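Long-range contacts in N-acetylcysteine deacetylase (Bacillus subtilis, PDB 1YSJ), which probably catalyses the hydrolysis of N-acetylcysteine to cysteine and acetate at a dinuclear metal centre, in the pathway that recovers cysteine from S-(2-succino)cysteine: residues E46-E51 against Q154-I159; A96-L101 against F126-I131; H120-D125 against G180-P185. The protein carries 1 engineered substitution. All coordinates share one frame; numbering follows the deposited sequence.

How the contacts relate
The three contacts gather near one dinuclear nickel site, and contacts 1 and 3 supply ligands to it. Contact 3 gives Cys122, which bridges the metals, together with His124 and His182; contact 1 gives Glu158 to the second nickel. The centres of contacts 1 and 3 lie about 14 Å apart, and the water bound to both metals belongs to each. Contact 2 supplies no metal ligand but borders both, its centre about 7 Å from that of contact 3 and about 10 Å from that of contact 1. His127 NE2 meets Asn183 N at 2.9 Å, and Asp99 OD2 meets Ser48 OG at 2.7 Å. Contacts 2 and 3 join helix 124-139 to neighbouring strands 91-97 and 175-184.

Contact 1 of 3, residues E46-E51 against Q154-I159; sequences ELSFQE and QPAEEI. With NI (nickel (II) ion), chain D.
A single carboxylate oxygen, Glu51 OE2, ties the two loops together by accepting backbone N-H groups from both. Ala156 N reaches it at 3.1 Å, on the syn side and somewhat out of the carboxylate plane, while Phe49 N comes from the opposite face at 2.9 Å. Neither bond is straight; the N-H...O angle from Ala156 is 142°. The Glu51 chain is bent at chi2 (90°), which folds the carboxylate back over its own turn, and Pro155 CB packs against both oxygens, 3.4 Å from Glu51 OE2. The other oxygen, OE1, is hydrogen-bonded to Thr77 OG1.

Alongside this polar junction, the Phe49 ring lies flat over a methyl group. Ala156 CB sits 3.5 Å from the ring centroid and only 9° off the normal, a CH-pi contact centred on the face. Pro155 CG and Ile159 CD1 approach the ring obliquely, the latter 3.8 Å from CD1 of Phe49. The loop 46-51 holds its shape through a type II beta turn from Leu47 to Gln50, and Glu51 then takes the N-cap position of helix 52-64. Across the contact, 154-159 starts on the last residue of strand 148-154, part of the central mixed sheet of this M20 peptidase, and carries a ligand into the dinuclear centre.

Ser48 approaches the middle of that loop, its OG 3.6 Å from Ile159 CG1 and also beside Ala156 CA; the hydroxyl has its polar partner in Asp99. Beyond Ser48, the Glu158 side chain turns away toward nickel (chain D), which Glu158 OE1 and OE2 chelate, each at 2.4 Å. His374 and Cys122 bind the same metal. Glu157 OE1 accepts a hydrogen bond from the water shared by the two nickel ions, placing this second carboxylate beside the metal centre without coordinating the ion.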
loop_
_atom_site.group_PDB
_atom_site.type_symbol
_atom_site.label_atom_id
_atom_site.label_comp_id
_atom_site.label_asym_id
_atom_site.label_seq_id
_atom_site.Cartn_x
_atom_site.Cartn_y
_atom_site.Cartn_z
ATOM N N GLU A 46 25.517 1.221 -22.442
ATOM C CA GLU A 46 25.854 1.446 -21.042
ATOM C C GLU A 46 24.753 2.242 -20.343
ATOM O O GLU A 46 24.072 3.057 -20.964
ATOM C CB GLU A 46 27.220 2.151 -20.923
ATOM C CG GLU A 46 28.415 1.281 -21.356
ATOM C CD GLU A 46 29.723 2.058 -21.473
ATOM O OE1 GLU A 46 29.769 3.012 -22.277
ATOM O OE2 GLU A 46 30.711 1.705 -20.779
ATOM N N LEU A 47 24.586 1.996 -19.048
ATOM C CA LEU A 47 23.551 2.662 -18.248
ATOM C C LEU A 47 23.972 4.068 -17.802
ATOM O O LEU A 47 25.146 4.410 -17.875
ATOM C CB LEU A 47 23.161 1.788 -17.045
ATOM C CG LEU A 47 22.604 0.398 -17.395
ATOM C CD1 LEU A 47 22.461 -0.497 -16.177
ATOM C CD2 LEU A 47 21.270 0.521 -18.109
ATOM N N SER A 48 22.998 4.870 -17.369
ATOM C CA SER A 48 23.219 6.232 -16.845
ATOM C C SER A 48 24.395 6.323 -15.876
ATOM O O SER A 48 24.462 5.560 -14.911
ATOM C CB SER A 48 21.953 6.748 -16.141
ATOM O OG SER A 48 20.874 6.926 -17.047
ATOM N N PHE A 49 25.304 7.266 -16.147
ATOM C CA PHE A 49 26.538 7.490 -15.369
ATOM C C PHE A 49 27.569 6.345 -15.414
ATOM O O PHE A 49 28.571 6.378 -14.690
ATOM C CB PHE A 49 26.233 7.896 -13.914
ATOM C CG PHE A 49 25.677 9.287 -13.772
ATOM C CD1 PHE A 49 24.579 9.525 -12.952
ATOM C CD2 PHE A 49 26.247 10.363 -14.462
ATOM C CE1 PHE A 49 24.055 10.809 -12.810
ATOM C CE2 PHE A 49 25.727 11.649 -14.333
ATOM C CZ PHE A 49 24.627 11.874 -13.502
ATOM N N GLN A 50 27.326 5.355 -16.270
ATOM C CA GLN A 50 28.206 4.189 -16.409
ATOM C C GLN A 50 28.736 4.080 -17.834
ATOM O O GLN A 50 29.224 3.021 -18.250
ATOM C CB GLN A 50 27.465 2.903 -16.020
ATOM C CG GLN A 50 27.008 2.856 -14.564
ATOM C CD GLN A 50 26.516 1.480 -14.152
ATOM O OE1 GLN A 50 27.295 0.513 -14.095
ATOM N NE2 GLN A 50 25.222 1.384 -13.839
ATOM N N GLU A 51 28.646 5.190 -18.570
ATOM C CA GLU A 51 29.026 5.242 -19.980
ATOM C C GLU A 51 30.527 5.469 -20.152
ATOM O O GLU A 51 30.957 6.430 -20.789
ATOM C CB GLU A 51 28.223 6.318 -20.731
ATOM C CG GLU A 51 26.746 6.427 -20.349
ATOM C CD GLU A 51 26.484 7.402 -19.193
ATOM O OE1 GLU A 51 27.433 7.770 -18.469
ATOM O OE2 GLU A 51 25.317 7.803 -19.003
ATOM N N GLN A 154 25.921 14.095 -23.488
ATOM C CA GLN A 154 25.454 14.145 -22.120
ATOM C C GLN A 154 25.126 12.766 -21.549
ATOM O O GLN A 154 24.372 12.002 -22.156
ATOM C CB GLN A 154 24.216 15.049 -22.050
ATOM C CG GLN A 154 23.538 15.080 -20.690
ATOM C CD GLN A 154 22.070 15.414 -20.771
ATOM O OE1 GLN A 154 21.685 16.457 -21.310
ATOM N NE2 GLN A 154 21.233 14.537 -20.219
ATOM N N PRO A 155 25.659 12.458 -20.353
ATOM C CA PRO A 155 25.298 11.199 -19.701
ATOM C C PRO A 155 23.949 11.322 -19.004
ATOM O O PRO A 155 23.460 12.433 -18.817
ATOM C CB PRO A 155 26.398 11.033 -18.650
ATOM C CG PRO A 155 26.766 12.437 -18.281
ATOM C CD PRO A 155 26.594 13.259 -19.534
ATOM N N ALA A 156 23.349 10.186 -18.651
ATOM C CA ALA A 156 22.260 10.139 -17.668
ATOM C C ALA A 156 20.997 10.961 -17.994
ATOM O O ALA A 156 20.425 11.611 -17.107
ATOM C CB ALA A 156 22.799 10.510 -16.273
ATOM N N GLU A 157 20.565 10.935 -19.254
ATOM C CA GLU A 157 19.289 11.554 -19.622
ATOM C C GLU A 157 18.130 10.756 -19.028
ATOM O O GLU A 157 17.150 11.328 -18.541
ATOM C CB GLU A 157 19.142 11.651 -21.142
ATOM C CG GLU A 157 17.926 12.454 -21.631
ATOM C CD GLU A 157 16.609 11.674 -21.584
ATOM O OE1 GLU A 157 16.612 10.444 -21.822
ATOM O OE2 GLU A 157 15.562 12.301 -21.313
ATOM N N GLU A 158 18.258 9.432 -19.054
ATOM C CA GLU A 158 17.171 8.549 -18.644
ATOM C C GLU A 158 16.791 8.683 -17.171
ATOM O O GLU A 158 15.672 8.348 -16.789
ATOM C CB GLU A 158 17.482 7.091 -19.005
ATOM C CG GLU A 158 17.662 6.841 -20.509
ATOM C CD GLU A 158 16.370 6.982 -21.312
ATOM O OE1 GLU A 158 15.281 7.195 -20.731
ATOM O OE2 GLU A 158 16.439 6.874 -22.550
ATOM N N ILE A 159 17.712 9.178 -16.351
ATOM C CA ILE A 159 17.413 9.403 -14.932
ATOM C C ILE A 159 17.337 10.892 -14.602
ATOM O O ILE A 159 17.285 11.277 -13.431
ATOM C CB ILE A 159 18.399 8.658 -13.998
ATOM C CG1 ILE A 159 19.850 9.065 -14.298
ATOM C CG2 ILE A 159 18.188 7.146 -14.116
ATOM C CD1 ILE A 159 20.832 8.737 -13.191
HETATM NI NI NI D . 14.108 7.343 -22.834
HETATM O O HOH W 1 14.597 9.677 -23.503
HETATM O O HOH W 2 12.223 8.717 -22.640
#

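Contact 2 of 3, residues A96-L101 against F126-I131; sequences ADIDAL and FHTASI
His127 has CG anti to its carbonyl carbon (chi1 -59°), and Asp97 places its CG between backbone N and carbonyl carbon (chi1 35°); these rotations bring imidazole and carboxylate together between helix 124-139 and the end of strand 91-97. The pair forms a His-carboxylate hydrogen bond within the alpha/beta metal-binding domain of the M20 fold. His127 ND1 donates to the syn lone pair of Asp97 OD1 at 2.8 Å, with an N-H...O angle of 153°. The oxygen lies at the ring edge, and the carboxylate and ring planes are nearly coplanar. With NE2 occupied by the backbone of Asn183, both ring nitrogens of His127 are engaged, which fixes the rotation of the ring close to the metal ligands His124 and His182.

Ala96 CB points at the helix, 3.7 Å from His127 O and 3.8 Å from Ile131 CG1. Thr128 lies beside the chain where the strand ends; its OG1, hydrogen-bonded to His124 O, is 3.1 Å from Asp97 O and 3.3 Å from the CG2 methyl of Ile98.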
loop_
_atom_site.group_PDB
_atom_site.type_symbol
_atom_site.label_atom_id
_atom_site.label_comp_id
_atom_site.label_asym_id
_atom_site.label_seq_id
_atom_site.Cartn_x
_atom_site.Cartn_y
_atom_site.Cartn_z
ATOM N N ALA A 96 23.596 15.844 -27.607
ATOM C CA ALA A 96 23.151 14.455 -27.753
ATOM C C ALA A 96 23.246 13.730 -26.407
ATOM O O ALA A 96 24.130 14.020 -25.602
ATOM C CB ALA A 96 23.988 13.731 -28.804
ATOM N N ASP A 97 22.332 12.796 -26.167
ATOM C CA ASP A 97 22.364 11.953 -24.962
ATOM C C ASP A 97 22.993 10.595 -25.259
ATOM O O ASP A 97 22.793 10.044 -26.338
ATOM C CB ASP A 97 20.964 11.792 -24.353
ATOM C CG ASP A 97 19.857 11.738 -25.402
ATOM O OD1 ASP A 97 20.139 11.474 -26.593
ATOM O OD2 ASP A 97 18.691 11.968 -25.023
ATOM N N ILE A 98 23.761 10.059 -24.311
ATOM C CA ILE A 98 24.592 8.874 -24.593
ATOM C C ILE A 98 24.257 7.586 -23.810
ATOM O O ILE A 98 24.882 6.550 -24.039
ATOM C CB ILE A 98 26.119 9.195 -24.458
ATOM C CG1 ILE A 98 26.516 9.462 -22.994
ATOM C CG2 ILE A 98 26.500 10.367 -25.357
ATOM C CD1 ILE A 98 28.027 9.523 -22.753
ATOM N N ASP A 99 23.286 7.652 -22.897
ATOM C CA ASP A 99 22.967 6.517 -22.013
ATOM C C ASP A 99 21.871 5.574 -22.540
ATOM O O ASP A 99 20.967 5.995 -23.255
ATOM C CB ASP A 99 22.619 7.007 -20.598
ATOM C CG ASP A 99 21.381 7.906 -20.559
ATOM O OD1 ASP A 99 21.080 8.607 -21.555
ATOM O OD2 ASP A 99 20.715 7.922 -19.502
ATOM N N ALA A 100 21.972 4.298 -22.168
ATOM C CA ALA A 100 20.996 3.273 -22.543
ATOM C C ALA A 100 20.071 2.906 -21.370
ATOM O O ALA A 100 20.016 3.623 -20.365
ATOM C CB ALA A 100 21.709 2.049 -23.068
ATOM N N LEU A 101 19.365 1.782 -21.495
ATOM C CA LEU A 101 18.323 1.400 -20.534
ATOM C C LEU A 101 18.433 -0.033 -20.014
ATOM O O LEU A 101 18.909 -0.912 -20.732
ATOM C CB LEU A 101 16.938 1.620 -21.146
ATOM C CG LEU A 101 16.463 3.073 -21.211
ATOM C CD1 LEU A 101 15.425 3.229 -22.309
ATOM C CD2 LEU A 101 15.927 3.560 -19.857
ATOM N N PHE A 126 21.765 6.415 -31.866
ATOM C CA PHE A 126 21.455 7.238 -33.039
ATOM C C PHE A 126 21.727 8.733 -32.836
ATOM O O PHE A 126 22.365 9.358 -33.684
ATOM C CB PHE A 126 20.011 7.005 -33.503
ATOM C CG PHE A 126 19.490 8.060 -34.448
ATOM C CD1 PHE A 126 19.889 8.082 -35.781
ATOM C CD2 PHE A 126 18.588 9.026 -34.002
ATOM C CE1 PHE A 126 19.410 9.055 -36.653
ATOM C CE2 PHE A 126 18.101 10.006 -34.867
ATOM C CZ PHE A 126 18.514 10.020 -36.196
ATOM N N HIS A 127 21.244 9.304 -31.730
ATOM C CA HIS A 127 21.477 10.724 -31.438
ATOM C C HIS A 127 22.965 11.039 -31.409
ATOM O O HIS A 127 23.405 12.018 -32.018
ATOM C CB HIS A 127 20.848 11.155 -30.106
ATOM C CG HIS A 127 19.368 10.949 -30.034
ATOM N ND1 HIS A 127 18.705 10.758 -28.841
ATOM C CD2 HIS A 127 18.425 10.887 -31.003
ATOM C CE1 HIS A 127 17.416 10.596 -29.079
ATOM N NE2 HIS A 127 17.221 10.664 -30.383
ATOM N N THR A 128 23.722 10.193 -30.706
ATOM C CA THR A 128 25.168 10.346 -30.556
ATOM C C THR A 128 25.899 10.295 -31.897
ATOM O O THR A 128 26.639 11.223 -32.230
ATOM C CB THR A 128 25.744 9.292 -29.566
ATOM O OG1 THR A 128 25.208 9.535 -28.258
ATOM C CG2 THR A 128 27.271 9.349 -29.510
ATOM N N ALA A 129 25.679 9.228 -32.662
ATOM C CA ALA A 129 26.317 9.069 -33.974
ATOM C C ALA A 129 25.989 10.217 -34.938
ATOM O O ALA A 129 26.874 10.695 -35.646
ATOM C CB ALA A 129 25.959 7.728 -34.591
ATOM N N SER A 130 24.729 10.661 -34.938
ATOM C CA SER A 130 24.278 11.802 -35.747
ATOM C C SER A 130 25.042 13.078 -35.437
ATOM O O SER A 130 25.530 13.745 -36.350
ATOM C CB SER A 130 22.782 12.062 -35.545
ATOM O OG SER A 130 21.995 11.041 -36.128
ATOM N N ILE A 131 25.145 13.408 -34.151
ATOM C CA ILE A 131 25.794 14.644 -33.706
ATOM C C ILE A 131 27.326 14.574 -33.845
ATOM O O ILE A 131 27.998 15.609 -33.940
ATOM C CB ILE A 131 25.324 15.053 -32.266
ATOM C CG1 ILE A 131 23.806 15.291 -32.226
ATOM C CG2 ILE A 131 26.051 16.297 -31.742
ATOM C CD1 ILE A 131 23.265 16.224 -33.313
#

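Contact 3 of 3, residues H120-D125 against G180-P185; sequences HACGHD and GMHNKP. With NI (nickel (II) ion), chain C; NI (nickel (II) ion), chain D.
His182 presents the edge of its imidazole to the Cys122 sulfur, with SG near the ring plane and 3.4 Å from His182 NE2. The two atoms meet because they share a nickel (chain C), bound by His182 NE2 at 2.2 Å and Cys122 SG at 2.5 Å. His124 NE2 completes the protein ligands at 2.0 Å, and two waters also bind this nickel. The rings of His124 and His182 stand obliquely to each other, planes at 78°, with the nickel between their NE2 atoms.

Such a dinuclear centre, in which one residue bridges the metals, is characteristic of the M20 family; here the bridge is a cysteine, and Cys122 SG also binds the second nickel (chain D) at 2.6 Å, with a water shared by both ions. The other ring nitrogen of His182 is held as well: His182 ND1 donates to Asn183 O at 3.0 Å, almost straight at 178° and along a lone pair in the carbonyl plane. Asn183, near the end of strand 175-184, turns its amide toward the loop before helix 124-139. Asn183 ND2 donates to Cys122 O at 2.7 Å, from above the carbonyl plane, and packs against CA of Gly123, the N-cap residue of the helix.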
loop_
_atom_site.group_PDB
_atom_site.type_symbol
_atom_site.label_atom_id
_atom_site.label_comp_id
_atom_site.label_asym_id
_atom_site.label_seq_id
_atom_site.Cartn_x
_atom_site.Cartn_y
_atom_site.Cartn_z
ATOM N N HIS A 120 19.932 0.111 -25.926
ATOM C CA HIS A 120 19.619 1.441 -26.425
ATOM C C HIS A 120 18.209 1.463 -27.020
ATOM O O HIS A 120 18.036 1.546 -28.238
ATOM C CB HIS A 120 20.665 1.882 -27.462
ATOM C CG HIS A 120 21.828 2.615 -26.869
ATOM N ND1 HIS A 120 21.698 3.846 -26.262
ATOM C CD2 HIS A 120 23.141 2.297 -26.796
ATOM C CE1 HIS A 120 22.881 4.250 -25.831
ATOM N NE2 HIS A 120 23.773 3.326 -26.141
ATOM N N ALA A 121 17.207 1.393 -26.145
ATOM C CA ALA A 121 15.803 1.303 -26.550
ATOM C C ALA A 121 15.145 2.671 -26.748
ATOM O O ALA A 121 13.933 2.767 -26.938
ATOM C CB ALA A 121 15.014 0.470 -25.536
ATOM N N CYS A 122 15.948 3.725 -26.707
ATOM C CA CYS A 122 15.444 5.081 -26.891
ATOM C C CYS A 122 16.179 5.822 -28.019
ATOM O O CYS A 122 15.949 7.007 -28.239
ATOM C CB CYS A 122 15.525 5.855 -25.572
ATOM S SG CYS A 122 14.290 7.173 -25.400
ATOM N N GLY A 123 17.061 5.112 -28.725
ATOM C CA GLY A 123 17.770 5.664 -29.888
ATOM C C GLY A 123 18.892 6.656 -29.594
ATOM O O GLY A 123 19.287 7.417 -30.473
ATOM N N HIS A 124 19.424 6.633 -28.374
ATOM C CA HIS A 124 20.490 7.556 -27.974
ATOM C C HIS A 124 21.809 7.258 -28.682
ATOM O O HIS A 124 22.657 8.148 -28.846
ATOM C CB HIS A 124 20.671 7.534 -26.457
ATOM C CG HIS A 124 19.492 8.068 -25.700
ATOM N ND1 HIS A 124 19.543 8.359 -24.353
ATOM C CD2 HIS A 124 18.234 8.373 -26.103
ATOM C CE1 HIS A 124 18.364 8.806 -23.957
ATOM N NE2 HIS A 124 17.552 8.826 -24.999
ATOM N N ASP A 125 21.979 6.000 -29.087
ATOM C CA ASP A 125 23.072 5.613 -29.963
ATOM C C ASP A 125 22.971 6.387 -31.288
ATOM O O ASP A 125 23.960 6.963 -31.750
ATOM C CB ASP A 125 23.086 4.087 -30.190
ATOM C CG ASP A 125 21.745 3.536 -30.672
ATOM O OD1 ASP A 125 20.686 4.121 -30.359
ATOM O OD2 ASP A 125 21.748 2.493 -31.361
ATOM N N GLY A 180 18.860 20.492 -29.782
ATOM C CA GLY A 180 18.827 19.060 -29.554
ATOM C C GLY A 180 17.754 18.381 -30.371
ATOM O O GLY A 180 16.920 19.034 -30.997
HETATM N N MSE A 181 17.788 17.058 -30.373
HETATM C CA MSE A 181 16.789 16.287 -31.072
HETATM C C MSE A 181 16.352 15.115 -30.220
HETATM O O MSE A 181 17.057 14.697 -29.298
HETATM C CB MSE A 181 17.341 15.773 -32.405
HETATM C CG MSE A 181 17.800 14.320 -32.377
HETATM SE SE MSE A 181 18.765 13.778 -33.960
HETATM C CE MSE A 181 20.521 14.161 -33.347
ATOM N N HIS A 182 15.172 14.596 -30.536
ATOM C CA HIS A 182 14.855 13.236 -30.175
ATOM C C HIS A 182 14.262 12.530 -31.382
ATOM O O HIS A 182 13.417 13.090 -32.086
ATOM C CB HIS A 182 13.911 13.158 -28.982
ATOM C CG HIS A 182 14.064 11.894 -28.198
ATOM N ND1 HIS A 182 13.644 10.669 -28.671
ATOM C CD2 HIS A 182 14.624 11.660 -26.987
ATOM C CE1 HIS A 182 13.929 9.736 -27.781
ATOM N NE2 HIS A 182 14.523 10.310 -26.750
ATOM N N ASN A 183 14.724 11.307 -31.623
ATOM C CA ASN A 183 14.158 10.468 -32.668
ATOM C C ASN A 183 12.663 10.293 -32.427
ATOM O O ASN A 183 12.217 10.207 -31.281
ATOM C CB ASN A 183 14.873 9.111 -32.728
ATOM C CG ASN A 183 14.550 8.223 -31.539
ATOM O OD1 ASN A 183 13.546 7.512 -31.532
ATOM N ND2 ASN A 183 15.399 8.266 -30.526
ATOM N N LYS A 184 11.897 10.270 -33.508
ATOM C CA LYS A 184 10.457 10.113 -33.426
ATOM C C LYS A 184 10.045 8.998 -34.383
ATOM O O LYS A 184 9.946 9.223 -35.591
ATOM C CB LYS A 184 9.755 11.432 -33.759
ATOM C CG LYS A 184 8.349 11.586 -33.173
ATOM C CD LYS A 184 8.400 11.841 -31.666
ATOM C CE LYS A 184 7.063 12.319 -31.119
ATOM N NZ LYS A 184 6.070 11.230 -31.022
ATOM N N PRO A 185 9.825 7.783 -33.844
ATOM C CA PRO A 185 9.545 6.585 -34.651
ATOM C C PRO A 185 8.326 6.691 -35.567
ATOM O O PRO A 185 8.288 6.030 -36.607
ATOM C CB PRO A 185 9.336 5.481 -33.600
ATOM C CG PRO A 185 9.117 6.198 -32.302
ATOM C CD PRO A 185 9.865 7.478 -32.401
HETATM NI NI NI C . 15.570 9.342 -25.079
HETATM NI NI NI D . 14.108 7.343 -22.834
HETATM O O HOH W 1 14.597 9.677 -23.503
HETATM O O HOH W 3 16.405 11.392 -24.557
HETATM O O HOH W 2 12.223 8.717 -22.640
#